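Immunogenic protein MPT63/MPB63 (Mycobacterium tuberculosis, PDB 1LMI) is a major secreted, immunogenic beta-sandwich protein whose biochemical function remains unknown. Local coordinates at residues A[51-56]-A[98-103]; A[60-65]-A[92-97]; A[76-81]-A[107-112]; A[31-36]-A[46-51]. One frame throughout, in Å; residues are numbered along the deposited sequence.

Interaction 1. Residues A[51-56]-A[98-103]; sequences TATVNA and GEQSTG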
loop_
_atom_site.group_PDB
_atom_site.type_symbol
_atom_site.label_atom_id
_atom_site.label_comp_id
_atom_site.label_asym_id
_atom_site.label_seq_id
_atom_site.Cartn_x
_atom_site.Cartn_y
_atom_site.Cartn_z
ATOM N N THR A 51 7.357 2.274 1.523
ATOM C CA THR A 51 7.260 1.993 2.946
ATOM C C THR A 51 5.878 2.389 3.450
ATOM O O THR A 51 5.457 3.544 3.339
ATOM C CB THR A 51 8.325 2.758 3.728
ATOM O OG1 THR A 51 9.631 2.316 3.288
ATOM C CG2 THR A 51 8.182 2.484 5.217
ATOM N N ALA A 52 5.146 1.410 3.965
ATOM C CA ALA A 52 3.756 1.586 4.371
ATOM C C ALA A 52 3.599 1.271 5.858
ATOM O O ALA A 52 4.255 0.348 6.354
ATOM C CB ALA A 52 2.838 0.693 3.574
ATOM N N THR A 53 2.766 2.067 6.491
ATOM C CA THR A 53 2.473 1.935 7.921
ATOM C C THR A 53 0.959 1.989 8.141
ATOM O O THR A 53 0.301 2.927 7.667
ATOM C CB THR A 53 3.123 3.060 8.740
ATOM O OG1 THR A 53 4.537 3.124 8.442
ATOM C CG2 THR A 53 3.009 2.787 10.242
ATOM N N VAL A 54 0.409 0.992 8.838
ATOM C CA VAL A 54 -1.017 0.990 9.177
ATOM C C VAL A 54 -1.176 1.260 10.671
ATOM O O VAL A 54 -0.362 0.794 11.498
ATOM C CB VAL A 54 -1.698 -0.303 8.734
ATOM C CG1 VAL A 54 -1.099 -1.533 9.402
ATOM C CG2 VAL A 54 -3.191 -0.155 9.029
ATOM N N ASN A 55 -2.179 2.024 10.986
ATOM C CA ASN A 55 -2.466 2.521 12.333
ATOM C C ASN A 55 -3.870 2.094 12.723
ATOM O O ASN A 55 -4.806 2.499 12.047
ATOM C CB ASN A 55 -2.331 4.042 12.314
ATOM C CG ASN A 55 -2.482 4.663 13.678
ATOM O OD1 ASN A 55 -2.676 3.962 14.675
ATOM N ND2 ASN A 55 -2.384 5.995 13.706
ATOM N N ALA A 56 -3.996 1.271 13.758
ATOM C CA ALA A 56 -5.331 0.802 14.174
ATOM C C ALA A 56 -5.964 1.855 15.066
ATOM O O ALA A 56 -5.775 1.904 16.282
ATOM C CB ALA A 56 -5.151 -0.545 14.811
ATOM N N GLY A 98 -4.718 1.043 18.681
ATOM C CA GLY A 98 -3.680 1.865 19.302
ATOM C C GLY A 98 -2.272 1.489 18.868
ATOM O O GLY A 98 -1.356 2.242 19.147
ATOM N N GLU A 99 -2.105 0.354 18.199
ATOM C CA GLU A 99 -0.792 -0.073 17.691
ATOM C C GLU A 99 -0.691 0.265 16.213
ATOM O O GLU A 99 -1.666 0.697 15.572
ATOM C CB GLU A 99 -0.618 -1.574 17.955
ATOM C CG GLU A 99 -0.639 -1.865 19.451
ATOM C CD GLU A 99 -0.023 -3.189 19.813
ATOM O OE1 GLU A 99 0.466 -3.944 18.944
ATOM O OE2 GLU A 99 -0.032 -3.458 21.044
ATOM N N GLN A 100 0.514 0.082 15.704
ATOM C CA GLN A 100 0.851 0.321 14.307
ATOM C C GLN A 100 1.708 -0.815 13.786
ATOM O O GLN A 100 2.309 -1.544 14.589
ATOM C CB GLN A 100 1.578 1.676 14.123
ATOM C CG GLN A 100 0.805 2.814 14.753
ATOM C CD GLN A 100 1.083 4.190 14.230
ATOM O OE1 GLN A 100 1.605 4.334 13.120
ATOM N NE2 GLN A 100 0.710 5.217 14.974
ATOM N N SER A 101 1.779 -0.904 12.450
ATOM C CA SER A 101 2.605 -1.939 11.835
ATOM C C SER A 101 3.265 -1.374 10.597
ATOM O O SER A 101 2.545 -0.743 9.808
ATOM C CB SER A 101 1.722 -3.158 11.558
ATOM O OG SER A 101 2.431 -4.271 11.091
ATOM N N THR A 102 4.563 -1.563 10.408
ATOM C CA THR A 102 5.199 -0.932 9.258
ATOM C C THR A 102 6.068 -1.920 8.494
ATOM O O THR A 102 6.476 -2.965 9.016
ATOM C CB THR A 102 6.011 0.298 9.745
ATOM O OG1 THR A 102 6.366 1.126 8.642
ATOM C CG2 THR A 102 7.335 -0.178 10.355
ATOM N N GLY A 103 6.361 -1.551 7.248
ATOM C CA GLY A 103 7.316 -2.385 6.499
ATOM C C GLY A 103 7.245 -2.015 5.034
ATOM O O GLY A 103 6.566 -1.082 4.605
HETATM O O HOH W 1 -0.889 4.303 17.352
#

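Interaction 2. Residues A[60-65]-A[92-97]; sequences SVTPAV and GATIPQ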
loop_
_atom_site.group_PDB
_atom_site.type_symbol
_atom_site.label_atom_id
_atom_site.label_comp_id
_atom_site.label_asym_id
_atom_site.label_seq_id
_atom_site.Cartn_x
_atom_site.Cartn_y
_atom_site.Cartn_z
ATOM N N SER A 60 -9.472 -3.563 16.169
ATOM C CA SER A 60 -8.379 -4.380 15.702
ATOM C C SER A 60 -8.399 -4.363 14.168
ATOM O O SER A 60 -9.481 -4.502 13.616
ATOM C CB SER A 60 -8.495 -5.827 16.190
ATOM O OG SER A 60 -9.752 -6.375 15.815
ATOM N N VAL A 61 -7.239 -4.171 13.557
ATOM C CA VAL A 61 -7.122 -4.066 12.104
ATOM C C VAL A 61 -6.187 -5.130 11.565
ATOM O O VAL A 61 -5.090 -5.344 12.084
ATOM C CB VAL A 61 -6.587 -2.655 11.764
ATOM C CG1 VAL A 61 -6.323 -2.490 10.282
ATOM C CG2 VAL A 61 -7.567 -1.611 12.298
ATOM N N THR A 62 -6.611 -5.807 10.504
ATOM C CA THR A 62 -5.827 -6.714 9.710
ATOM C C THR A 62 -5.554 -6.029 8.377
ATOM O O THR A 62 -6.459 -5.798 7.569
ATOM C CB THR A 62 -6.540 -8.056 9.501
ATOM O OG1 THR A 62 -6.962 -8.543 10.788
ATOM C CG2 THR A 62 -5.599 -9.093 8.912
ATOM N N PRO A 63 -4.327 -5.606 8.106
ATOM C CA PRO A 63 -4.102 -4.713 6.960
ATOM C C PRO A 63 -4.317 -5.463 5.640
ATOM O O PRO A 63 -3.895 -6.606 5.480
ATOM C CB PRO A 63 -2.664 -4.254 7.138
ATOM C CG PRO A 63 -2.015 -5.295 7.983
ATOM C CD PRO A 63 -3.086 -5.869 8.869
ATOM N N ALA A 64 -4.993 -4.781 4.725
ATOM C CA ALA A 64 -5.369 -5.443 3.468
ATOM C C ALA A 64 -4.290 -5.155 2.442
ATOM O O ALA A 64 -4.490 -4.394 1.490
ATOM C CB ALA A 64 -6.709 -4.901 3.024
ATOM N N VAL A 65 -3.122 -5.746 2.699
ATOM C CA VAL A 65 -1.943 -5.365 1.917
ATOM C C VAL A 65 -2.087 -5.660 0.442
ATOM O O VAL A 65 -1.533 -4.936 -0.394
ATOM C CB VAL A 65 -0.699 -6.102 2.479
ATOM C CG1 VAL A 65 0.552 -5.750 1.701
ATOM C CG2 VAL A 65 -0.527 -5.809 3.967
ATOM N N GLY A 92 1.427 -9.181 7.758
ATOM C CA GLY A 92 -0.018 -9.151 7.531
ATOM C C GLY A 92 -0.788 -9.448 8.810
ATOM O O GLY A 92 -2.017 -9.603 8.739
ATOM N N ALA A 93 -0.100 -9.538 9.956
ATOM C CA ALA A 93 -0.797 -9.883 11.201
ATOM C C ALA A 93 -1.773 -8.820 11.691
ATOM O O ALA A 93 -1.591 -7.620 11.462
ATOM C CB ALA A 93 0.228 -10.144 12.306
ATOM N N THR A 94 -2.822 -9.272 12.387
ATOM C CA THR A 94 -3.814 -8.390 12.988
ATOM C C THR A 94 -3.192 -7.595 14.125
ATOM O O THR A 94 -2.450 -8.118 14.956
ATOM C CB THR A 94 -4.994 -9.210 13.553
ATOM O OG1 THR A 94 -5.613 -9.904 12.463
ATOM C CG2 THR A 94 -6.093 -8.362 14.152
ATOM N N ILE A 95 -3.508 -6.301 14.153
ATOM C CA ILE A 95 -2.938 -5.477 15.240
ATOM C C ILE A 95 -4.061 -4.865 16.054
ATOM O O ILE A 95 -5.066 -4.388 15.531
ATOM C CB ILE A 95 -2.076 -4.352 14.677
ATOM C CG1 ILE A 95 -2.840 -3.502 13.680
ATOM C CG2 ILE A 95 -0.799 -4.936 14.080
ATOM C CD1 ILE A 95 -2.217 -2.128 13.448
ATOM N N PRO A 96 -3.914 -4.833 17.376
ATOM C CA PRO A 96 -4.936 -4.257 18.229
ATOM C C PRO A 96 -4.996 -2.734 18.122
ATOM O O PRO A 96 -4.025 -2.076 17.692
ATOM C CB PRO A 96 -4.468 -4.619 19.650
ATOM C CG PRO A 96 -3.005 -4.871 19.521
ATOM C CD PRO A 96 -2.737 -5.322 18.103
ATOM N N GLN A 97 -6.136 -2.187 18.528
ATOM C CA GLN A 97 -6.336 -0.753 18.544
ATOM C C GLN A 97 -5.194 -0.043 19.276
ATOM O O GLN A 97 -4.792 -0.492 20.356
ATOM C CB GLN A 97 -7.655 -0.407 19.262
ATOM C CG GLN A 97 -7.989 1.074 19.202
ATOM C CD GLN A 97 -9.356 1.376 19.789
ATOM O OE1 GLN A 97 -10.331 0.712 19.419
ATOM N NE2 GLN A 97 -9.407 2.349 20.678
HETATM O O HOH W 2 -3.139 -9.045 6.320
#

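Interaction 3. Residues A[76-81]-A[107-112]; sequences INYRVL and FDVTGP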
loop_
_atom_site.group_PDB
_atom_site.type_symbol
_atom_site.label_atom_id
_atom_site.label_comp_id
_atom_site.label_asym_id
_atom_site.label_seq_id
_atom_site.Cartn_x
_atom_site.Cartn_y
_atom_site.Cartn_z
ATOM N N ILE A 76 -1.417 3.917 -15.645
ATOM C CA ILE A 76 -0.824 2.579 -15.654
ATOM C C ILE A 76 -0.680 2.088 -14.220
ATOM O O ILE A 76 -0.329 2.839 -13.300
ATOM C CB ILE A 76 0.540 2.537 -16.352
ATOM C CG1 ILE A 76 0.394 2.645 -17.883
ATOM C CG2 ILE A 76 1.337 1.311 -15.983
ATOM C CD1 ILE A 76 1.712 2.377 -18.587
ATOM N N ASN A 77 -0.998 0.818 -13.995
ATOM C CA ASN A 77 -1.097 0.237 -12.666
ATOM C C ASN A 77 -0.214 -0.991 -12.508
ATOM O O ASN A 77 -0.196 -1.838 -13.401
ATOM C CB ASN A 77 -2.562 -0.170 -12.393
ATOM C CG ASN A 77 -2.836 -0.651 -10.985
ATOM O OD1 ASN A 77 -3.152 0.145 -10.080
ATOM N ND2 ASN A 77 -2.737 -1.946 -10.771
ATOM N N TYR A 78 0.486 -1.062 -11.383
ATOM C CA TYR A 78 1.333 -2.178 -11.054
ATOM C C TYR A 78 0.847 -2.726 -9.702
ATOM O O TYR A 78 0.864 -1.994 -8.698
ATOM C CB TYR A 78 2.811 -1.813 -10.967
ATOM C CG TYR A 78 3.347 -1.009 -12.140
ATOM C CD1 TYR A 78 3.466 -1.646 -13.392
ATOM C CD2 TYR A 78 3.715 0.313 -12.021
ATOM C CE1 TYR A 78 3.949 -0.937 -14.480
ATOM C CE2 TYR A 78 4.214 1.038 -13.113
ATOM C CZ TYR A 78 4.311 0.386 -14.317
ATOM O OH TYR A 78 4.804 1.063 -15.426
ATOM N N ARG A 79 0.402 -3.964 -9.680
ATOM C CA ARG A 79 -0.074 -4.610 -8.476
ATOM C C ARG A 79 1.043 -4.773 -7.457
ATOM O O ARG A 79 2.196 -5.057 -7.807
ATOM C CB ARG A 79 -0.628 -6.011 -8.796
ATOM C CG ARG A 79 -1.835 -6.028 -9.725
ATOM C CD ARG A 79 -3.142 -5.622 -9.039
ATOM N NE ARG A 79 -3.489 -6.551 -7.979
ATOM C CZ ARG A 79 -3.500 -6.271 -6.677
ATOM N NH1 ARG A 79 -3.169 -5.064 -6.213
ATOM N NH2 ARG A 79 -3.840 -7.251 -5.846
ATOM N N VAL A 80 0.686 -4.658 -6.177
ATOM C CA VAL A 80 1.600 -5.051 -5.123
ATOM C C VAL A 80 1.958 -6.523 -5.247
ATOM O O VAL A 80 1.125 -7.350 -5.647
ATOM C CB VAL A 80 0.981 -4.709 -3.760
ATOM C CG1 VAL A 80 -0.208 -5.601 -3.363
ATOM C CG2 VAL A 80 2.025 -4.844 -2.638
ATOM N N LEU A 81 3.216 -6.817 -4.922
ATOM C CA LEU A 81 3.664 -8.203 -4.895
ATOM C C LEU A 81 3.342 -8.760 -3.520
ATOM O O LEU A 81 4.217 -8.950 -2.681
ATOM C CB LEU A 81 5.163 -8.282 -5.184
ATOM C CG LEU A 81 5.513 -7.750 -6.572
ATOM C CD1 LEU A 81 6.950 -8.108 -6.924
ATOM C CD2 LEU A 81 4.566 -8.319 -7.619
ATOM N N PHE A 107 6.598 -3.822 -5.942
ATOM C CA PHE A 107 5.880 -3.781 -7.219
ATOM C C PHE A 107 6.817 -4.225 -8.355
ATOM O O PHE A 107 8.030 -3.988 -8.248
ATOM C CB PHE A 107 5.358 -2.374 -7.519
ATOM C CG PHE A 107 4.605 -1.721 -6.376
ATOM C CD1 PHE A 107 3.258 -1.927 -6.186
ATOM C CD2 PHE A 107 5.298 -0.896 -5.501
ATOM C CE1 PHE A 107 2.616 -1.333 -5.131
ATOM C CE2 PHE A 107 4.640 -0.297 -4.422
ATOM C CZ PHE A 107 3.294 -0.515 -4.231
ATOM N N ASP A 108 6.316 -4.822 -9.417
ATOM C CA ASP A 108 7.164 -5.164 -10.570
ATOM C C ASP A 108 6.888 -4.164 -11.674
ATOM O O ASP A 108 5.866 -4.217 -12.356
ATOM C CB ASP A 108 6.832 -6.591 -11.024
ATOM C CG ASP A 108 7.719 -7.109 -12.131
ATOM O OD1 ASP A 108 8.653 -6.362 -12.514
ATOM O OD2 ASP A 108 7.461 -8.251 -12.592
ATOM N N VAL A 109 7.765 -3.153 -11.838
ATOM C CA VAL A 109 7.463 -2.070 -12.754
ATOM C C VAL A 109 7.952 -2.430 -14.159
ATOM O O VAL A 109 9.150 -2.528 -14.387
ATOM C CB VAL A 109 8.090 -0.755 -12.248
ATOM C CG1 VAL A 109 7.977 0.356 -13.287
ATOM C CG2 VAL A 109 7.455 -0.324 -10.921
ATOM N N THR A 110 6.982 -2.630 -15.030
ATOM C CA THR A 110 7.297 -3.040 -16.389
ATOM C C THR A 110 7.089 -1.947 -17.418
ATOM O O THR A 110 7.295 -2.158 -18.625
ATOM C CB THR A 110 6.370 -4.224 -16.780
ATOM O OG1 THR A 110 5.039 -3.785 -16.571
ATOM C CG2 THR A 110 6.672 -5.437 -15.927
ATOM N N GLY A 111 6.659 -0.767 -17.045
ATOM C CA GLY A 111 6.478 0.350 -17.941
ATOM C C GLY A 111 7.059 1.629 -17.328
ATOM O O GLY A 111 8.060 1.499 -16.610
ATOM N N PRO A 112 6.457 2.750 -17.606
ATOM C CA PRO A 112 6.921 4.019 -17.013
ATOM C C PRO A 112 6.948 3.920 -15.487
ATOM O O PRO A 112 6.174 3.176 -14.854
ATOM C CB PRO A 112 5.891 5.050 -17.456
ATOM C CG PRO A 112 5.296 4.478 -18.709
ATOM C CD PRO A 112 5.289 2.990 -18.487
HETATM O O HOH W 3 3.537 -5.433 -9.938
#

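Interaction 4. Residues A[31-36]-A[46-51]; sequences LKSSTA and QVWEAT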
loop_
_atom_site.group_PDB
_atom_site.type_symbol
_atom_site.label_atom_id
_atom_site.label_comp_id
_atom_site.label_asym_id
_atom_site.label_seq_id
_atom_site.Cartn_x
_atom_site.Cartn_y
_atom_site.Cartn_z
ATOM N N LEU A 31 8.336 5.736 -2.011
ATOM C CA LEU A 31 8.124 5.005 -3.237
ATOM C C LEU A 31 9.302 5.213 -4.190
ATOM O O LEU A 31 9.565 6.355 -4.615
ATOM C CB LEU A 31 6.831 5.485 -3.902
ATOM C CG LEU A 31 6.574 4.954 -5.316
ATOM C CD1 LEU A 31 6.253 3.464 -5.323
ATOM C CD2 LEU A 31 5.451 5.729 -5.977
ATOM N N LYS A 32 9.993 4.130 -4.509
ATOM C CA LYS A 32 11.246 4.304 -5.262
ATOM C C LYS A 32 11.722 3.018 -5.911
ATOM O O LYS A 32 11.266 1.947 -5.497
ATOM C CB LYS A 32 12.331 4.827 -4.314
ATOM C CG LYS A 32 12.698 3.880 -3.176
ATOM C CD LYS A 32 13.677 4.582 -2.235
ATOM C CE LYS A 32 13.891 3.793 -0.963
ATOM N NZ LYS A 32 14.669 4.612 0.030
ATOM N N SER A 33 12.582 3.157 -6.913
ATOM C CA SER A 33 13.210 1.947 -7.473
ATOM C C SER A 33 13.931 1.206 -6.365
ATOM O O SER A 33 14.600 1.799 -5.527
ATOM C CB SER A 33 14.160 2.315 -8.611
ATOM O OG SER A 33 14.632 1.053 -9.155
ATOM N N SER A 34 13.805 -0.125 -6.351
ATOM C CA SER A 34 14.349 -0.931 -5.281
ATOM C C SER A 34 15.549 -1.735 -5.805
ATOM O O SER A 34 15.625 -2.056 -6.982
ATOM C CB SER A 34 13.296 -1.895 -4.732
ATOM O OG SER A 34 13.655 -2.558 -3.536
ATOM N N THR A 35 16.438 -2.029 -4.895
ATOM C CA THR A 35 17.507 -2.990 -5.123
ATOM C C THR A 35 17.099 -4.347 -4.546
ATOM O O THR A 35 17.847 -5.308 -4.712
ATOM C CB THR A 35 18.806 -2.567 -4.424
ATOM O OG1 THR A 35 18.548 -2.547 -3.008
ATOM C CG2 THR A 35 19.231 -1.157 -4.808
ATOM N N ALA A 36 15.959 -4.422 -3.858
ATOM C CA ALA A 36 15.494 -5.707 -3.347
ATOM C C ALA A 36 15.456 -6.734 -4.483
ATOM O O ALA A 36 15.077 -6.441 -5.605
ATOM C CB ALA A 36 14.107 -5.682 -2.715
ATOM N N GLN A 46 11.478 -3.918 -13.339
ATOM C CA GLN A 46 12.285 -3.431 -12.240
ATOM C C GLN A 46 11.516 -3.464 -10.908
ATOM O O GLN A 46 10.425 -2.900 -10.883
ATOM C CB GLN A 46 12.690 -1.984 -12.546
ATOM C CG GLN A 46 13.406 -1.317 -11.375
ATOM C CD GLN A 46 14.781 -1.882 -11.136
ATOM O OE1 GLN A 46 15.589 -2.012 -12.064
ATOM N NE2 GLN A 46 15.099 -2.215 -9.898
ATOM N N VAL A 47 12.119 -4.041 -9.884
ATOM C CA VAL A 47 11.387 -4.042 -8.605
ATOM C C VAL A 47 11.384 -2.621 -8.015
ATOM O O VAL A 47 12.427 -1.978 -7.973
ATOM C CB VAL A 47 11.972 -4.998 -7.579
ATOM C CG1 VAL A 47 11.208 -4.932 -6.259
ATOM C CG2 VAL A 47 11.981 -6.431 -8.118
ATOM N N TRP A 48 10.200 -2.184 -7.616
ATOM C CA TRP A 48 10.039 -0.929 -6.878
ATOM C C TRP A 48 9.550 -1.276 -5.476
ATOM O O TRP A 48 9.058 -2.370 -5.171
ATOM C CB TRP A 48 9.043 0.016 -7.559
ATOM C CG TRP A 48 9.726 0.820 -8.631
ATOM C CD1 TRP A 48 10.447 0.300 -9.678
ATOM C CD2 TRP A 48 9.756 2.240 -8.732
ATOM N NE1 TRP A 48 10.920 1.348 -10.450
ATOM C CE2 TRP A 48 10.508 2.540 -9.885
ATOM C CE3 TRP A 48 9.213 3.312 -7.979
ATOM C CZ2 TRP A 48 10.747 3.835 -10.307
ATOM C CZ3 TRP A 48 9.456 4.591 -8.407
ATOM C CH2 TRP A 48 10.212 4.856 -9.557
ATOM N N GLU A 49 9.701 -0.315 -4.567
ATOM C CA GLU A 49 9.250 -0.476 -3.205
ATOM C C GLU A 49 8.555 0.813 -2.724
ATOM O O GLU A 49 8.718 1.879 -3.299
ATOM C CB GLU A 49 10.396 -0.817 -2.252
ATOM C CG GLU A 49 11.468 0.275 -2.171
ATOM C CD GLU A 49 12.521 0.007 -1.130
ATOM O OE1 GLU A 49 13.368 -0.908 -1.325
ATOM O OE2 GLU A 49 12.541 0.670 -0.088
ATOM N N ALA A 50 7.771 0.641 -1.652
ATOM C CA ALA A 50 7.338 1.788 -0.867
ATOM C C ALA A 50 7.373 1.320 0.603
ATOM O O ALA A 50 7.426 0.128 0.926
ATOM C CB ALA A 50 5.989 2.347 -1.246
ATOM N N THR A 51 7.357 2.274 1.523
ATOM C CA THR A 51 7.260 1.993 2.946
ATOM C C THR A 51 5.878 2.389 3.450
ATOM O O THR A 51 5.457 3.544 3.339
ATOM C CB THR A 51 8.325 2.758 3.728
ATOM O OG1 THR A 51 9.631 2.316 3.288
ATOM C CG2 THR A 51 8.182 2.484 5.217
HETATM O O HOH W 4 15.911 -0.500 -2.087
#

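Interaction 1. Residues A[51-56]-A[98-103]
T51 opens the pairing by leaning its CA on G103 O, 3.6 Å away, in a CA-H...O contact. Two neighbouring strands meet here, 46-56 and the outer strand 100-109, in the antiparallel four-stranded sheet of the beta-sandwich. A52 and G103 form a hydrogen-bonded pair, with A52 N 2.9 Å from G103 O. T53 and T102 are a non-hydrogen-bonded pair, and here the side chains supply the bond. T53 OG1 lies 2.7 Å from T102 OG1, and either may donate. T102 OG1 is placed for this by lying anti to its backbone N (chi1 -165°). V54 and S101 exchange two backbone bonds, and V54 CG1 packs 3.9 Å from S101 CB. V54 points to the same face as A52 and touches W26 and P63 there. N55 is on the T53 face. Its amide stacks on that of Q100, the planes 18° apart. N55 ND2 and Q100 NE2 do not bond each other; N55 ND2 bonds E12 instead. A56 N bonds E99 O, and A56 O accepts from G98 N at 2.8 Å. A water finishes this end: it donates to N55 OD1 and to G98 O, and accepts from Q100 NE2 at 3.0 Å.

Interaction 2. Residues A[60-65]-A[92-97]
T62 and T94 join through their hydroxyls, T62 OG1 lying 2.5 Å from T94 OG1. This is a short hydrogen bond, and either oxygen may be the donor. The two threonines share one conformation. OG1 is anti to the carbonyl carbon in both (chi1 -51° in T62, -62° in T94), and CG2 is anti to the backbone N. The methyls then fall on different neighbours. T62 CG2 comes to 3.6 Å from G92 O, while T94 CG2 lies 4.0 Å from S60 CB.

Between the threonines and S60, V61 and I95 make a single antiparallel bridge that ties two loops together. I95 N donates to V61 O at 2.8 Å from a position tilted out of the carbonyl plane, and V61 N donates back to I95 O. I95 CG1 sits between its backbone N and carbonyl carbon (chi1 55°). That turns it over the bridge, where I95 CG1 lies only 3.3 Å from V61 O. The V61 and I95 side chains lie across the backbone from the threonines and pack inward. V61 reaches V54 and L24, I95 reaches S101, and both touch A56.

Farther along, P63 CD lies 3.5 Å from A93 O. A water donates to both P63 O and G92 O and spans the place where the loops part.

The chemistry is therefore two-sided. The short OG1-OG1 bond pairs the two threonine hydroxyls on the exposed side, and the V61 and I95 side chains stay on the apolar side, toward the sandwich.

Interaction 3. Residues A[76-81]-A[107-112]
V109 packs over one face of the Y78 ring. V109 CA lies 4.1 Å from the ring centroid and 11° off the normal, a CH-pi contact. V109 CG1 comes to 3.8 Å from Y78 CZ, and V109 CG2 is over the ring face near CD2. Y78 CG is anti to the carbonyl carbon (chi1 -49°), which starts the side chain toward strand 107-109. Next to this, F107 packs against the backbone that follows Y78. F107 CD1 is 3.5 Å from Y78 O, and R79 O sits at the ring edge, near its plane. V80 CB lies 4.0 Å from F107 CE1, and L81 CG packs near F107 CA.

The contact joins the two sheets of the beta-sandwich. Strand 77-79 is an outer strand of the five-stranded sheet, and 107-109 is the end of an outer strand of the four-stranded one. Their directions differ by 140°. Y78 bonds A70 and F107 bonds W48 through the backbone, each within its own sheet.

Farther out, I76 CD1 meets P112 CD at 3.6 Å, the two side chains crossing at about a right angle. The polar edge begins at the tyrosine hydroxyl: Y78 OH donates to P112 O at 2.6 Å. At the other end a water donates to R79 O and accepts from D108 N at 2.9 Å. The D108 carboxylate itself takes the backbone N-H groups of A44 and G45.

Interaction 4. Residues A[31-36]-A[46-51]
W48 lays its indole against the backbone of K32 and S33. The setting is an antiparallel pair of consecutive strands, 22-33 and 46-56, joined as a beta-hairpin with a long connection. K32 and E49 form a hydrogen-bonded pair, and S33 and W48 a non-hydrogen-bonded one.

The W48 side chain can be followed outward. W48 CB lies 3.6 Å from K32 O. CG is anti to the carbonyl carbon (chi1 -85°) and stays near K32 O and S33 CA. The five-membered ring, from CD1 through NE1 to CE2, passes S33 CA. S33 CA is 3.6 Å from the centroid of the W48 five-membered ring and 6° off its normal, a CH-pi contact. S33 N lies over the same face, above the centre of the indole. CD2 is near S33 N and K32 C, and NE1 approaches S33 CB. On the six-membered ring, W48 CE3 is 3.3 Å from K32 C. CZ3 is nearest K32 CA, and CZ2 and CH2 reach S33 N. At the rim L31 CD1 comes near the ring plane, 4.0 Å from W48 CE3. V109 and P114 also touch this side chain.

K32 and E49 run side by side and point the same way. Their charged ends do not make a salt bridge.

Beyond the regular pairing, S34 N bonds V47 O at 2.8 Å. S34 is buried, and its hydroxyl is gripped twice. S34 OG accepts from A36 N at 3.0 Å, which makes an ST turn. S34 OG donates in turn to the anti lone pair of E49 OE1, 2.8 Å away, and a water that also bonds T35 N donates to the same carboxylate oxygen.

Interactions 1 and 4 lie along strand 46-56 and share T51. They pair it with strands 100-109 and 22-33, so both rest on backbone bonds within one sheet. Interaction 3 differs: it joins the two sheets through aromatic and aliphatic side chains. It adjoins interaction 4, with V109 N bonding Q46 O and W48 N bonding F107 O. Interaction 2 lies about 24 Å from interaction 3, centre to centre, and links loops by a single bridge. It packs on interaction 1 through A56, which meets V61 and I95. All four are partly buried. Hydroxyl pairs recur on the more exposed sides of interactions 1 and 2, whereas interaction 4 has a buried serine bonded to a carboxylate.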